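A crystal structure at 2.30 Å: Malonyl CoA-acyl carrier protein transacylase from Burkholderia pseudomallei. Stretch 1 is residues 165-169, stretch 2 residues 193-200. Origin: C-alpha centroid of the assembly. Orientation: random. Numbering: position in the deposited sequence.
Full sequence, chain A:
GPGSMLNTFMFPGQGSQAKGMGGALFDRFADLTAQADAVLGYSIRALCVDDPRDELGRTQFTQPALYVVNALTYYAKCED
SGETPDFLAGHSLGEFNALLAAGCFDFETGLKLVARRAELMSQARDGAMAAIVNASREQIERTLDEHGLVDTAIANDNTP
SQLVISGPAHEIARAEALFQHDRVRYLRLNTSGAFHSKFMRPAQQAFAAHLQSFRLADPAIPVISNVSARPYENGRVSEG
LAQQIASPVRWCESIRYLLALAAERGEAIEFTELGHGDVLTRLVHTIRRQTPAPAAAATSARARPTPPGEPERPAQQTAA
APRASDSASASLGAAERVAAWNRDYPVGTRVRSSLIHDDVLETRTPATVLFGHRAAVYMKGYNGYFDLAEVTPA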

# COMPACT_ATOMS: atom_id res chain seq x y z
N ILE A 165 7.99 -6.48 9.49
CA ILE A 165 7.39 -7.29 10.49
C ILE A 165 6.40 -6.51 11.27
O ILE A 165 6.46 -5.33 11.34
N SER A 166 5.45 -7.22 11.82
CA SER A 166 4.54 -6.67 12.75
C SER A 166 4.14 -7.65 13.78
O SER A 166 4.20 -8.82 13.57
N GLY A 167 3.76 -7.12 14.92
CA GLY A 167 3.34 -7.85 16.08
C GLY A 167 3.07 -6.96 17.25
O GLY A 167 2.98 -5.78 17.09
N PRO A 168 2.94 -7.51 18.44
CA PRO A 168 2.80 -6.67 19.62
C PRO A 168 3.98 -5.75 19.82
O PRO A 168 5.09 -6.12 19.56
N ALA A 169 3.70 -4.55 20.25
CA ALA A 169 4.69 -3.50 20.42
C ALA A 169 5.97 -3.93 21.14
O ALA A 169 7.08 -3.60 20.70
N GLY A 193 -0.50 0.01 15.42
CA GLY A 193 -1.05 -1.25 14.94
C GLY A 193 -0.04 -2.17 14.27
O GLY A 193 0.89 -1.75 13.59
N ALA A 194 -0.26 -3.45 14.49
CA ALA A 194 0.49 -4.51 13.86
C ALA A 194 -0.30 -4.75 12.59
O ALA A 194 -1.17 -5.63 12.57
N PHE A 195 -0.01 -3.97 11.55
CA PHE A 195 -0.80 -4.00 10.33
C PHE A 195 -0.40 -5.21 9.53
O PHE A 195 0.75 -5.64 9.59
N HIS A 196 -1.36 -5.75 8.82
CA HIS A 196 -1.16 -6.86 7.92
C HIS A 196 -0.70 -8.09 8.67
O HIS A 196 0.22 -8.74 8.26
N SER A 197 -1.36 -8.34 9.80
CA SER A 197 -1.14 -9.50 10.67
C SER A 197 -2.51 -9.90 11.24
O SER A 197 -3.52 -9.26 10.95
N LYS A 198 -2.50 -10.94 12.06
CA LYS A 198 -3.72 -11.46 12.71
C LYS A 198 -4.41 -10.48 13.67
O LYS A 198 -5.55 -10.69 14.01
N PHE A 199 -3.69 -9.45 14.12
CA PHE A 199 -4.30 -8.44 14.99
C PHE A 199 -5.34 -7.58 14.26
O PHE A 199 -6.22 -7.01 14.89
N MET A 200 -5.27 -7.54 12.94
CA MET A 200 -6.15 -6.79 12.10
C MET A 200 -7.42 -7.50 11.72
O MET A 200 -8.24 -6.96 11.06

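A single hydrogen bond, made by a side chain to a backbone carbonyl, is the one polar link across this small contact, which buries only 223 Å² in all. It illustrates a general principle: a short serine can tie a strand to a loop through one of the loop's backbone carbonyls. S166 points toward the loop with chi1 in the p well (64°), and its OG donates to F195 O at 2.8 Å. The same side chain packs against the turn, with S166 CB 3.7 Å from A194 CA and S166 OG 3.7 Å from S197 CB.

A194 points back toward the strand, and its CB lies 3.5 Å from G167 O. G167 has no side chain; an ideal CB there would point away from the loop and clash with CD of P168. Beyond it, the apolar end of the contact is formed by F199 (chi1 m, -59°), whose CE2 approaches P168 CD at 4.0 Å and G167 CA at 4.4 Å, both obliquely to the ring.

The second stretch also braces itself, across the loop and into the 3-10 segment. S197, chi1 p, donates from OG to A194 O at 2.9 Å, while F199 N donates to S197 OG at 3.2 Å. I165 and F195 direct their CA-to-CB bonds away from the opposite stretch; what F195 gives S166 is its backbone O.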

# COMPACT_ATOMS: atom_id res chain seq x y z
CB ILE A 165 8.41 -7.85 11.50
CG1 ILE A 165 9.27 -6.74 12.04
CG2 ILE A 165 9.25 -8.94 10.90
CD1 ILE A 165 10.30 -7.20 12.92
CB SER A 166 3.35 -5.95 12.07
OG SER A 166 2.58 -6.80 11.35
CB PRO A 168 2.70 -7.67 20.76
CG PRO A 168 2.41 -8.89 20.15
CD PRO A 168 2.98 -8.92 18.81
CB ALA A 169 4.02 -2.29 21.15
CB ALA A 194 0.42 -5.71 14.76
CB PHE A 195 -0.62 -2.73 9.49
CG PHE A 195 -1.17 -1.45 10.16
CD1 PHE A 195 -2.17 -1.53 11.17
CD2 PHE A 195 -0.71 -0.18 9.76
CE1 PHE A 195 -2.68 -0.37 11.80
CE2 PHE A 195 -1.21 0.99 10.41
CZ PHE A 195 -2.21 0.89 11.40
CB HIS A 196 -0.23 -6.48 6.75
CG HIS A 196 -0.85 -5.52 5.79
ND1 HIS A 196 -1.87 -5.87 4.94
CD2 HIS A 196 -0.65 -4.21 5.58
CE1 HIS A 196 -2.25 -4.83 4.25
NE2 HIS A 196 -1.53 -3.81 4.63
CB SER A 197 -0.20 -9.17 11.84
OG SER A 197 -0.89 -8.45 12.88
CB LYS A 198 -3.41 -12.73 13.51
CG LYS A 198 -2.37 -12.53 14.66
CD LYS A 198 -2.17 -13.84 15.46
CE LYS A 198 -0.84 -13.77 16.23
NZ LYS A 198 -0.56 -15.01 17.05
CB PHE A 199 -3.24 -7.66 15.81
CG PHE A 199 -2.40 -8.57 16.70
CD1 PHE A 199 -2.91 -9.03 17.92
CD2 PHE A 199 -1.16 -9.06 16.27
CE1 PHE A 199 -2.18 -9.92 18.73
CE2 PHE A 199 -0.42 -9.93 17.07
CZ PHE A 199 -0.94 -10.35 18.32
CB MET A 200 -5.41 -6.34 10.85
CG MET A 200 -4.45 -5.25 11.09
SD MET A 200 -4.98 -3.84 12.05
CE MET A 200 -4.06 -4.20 13.39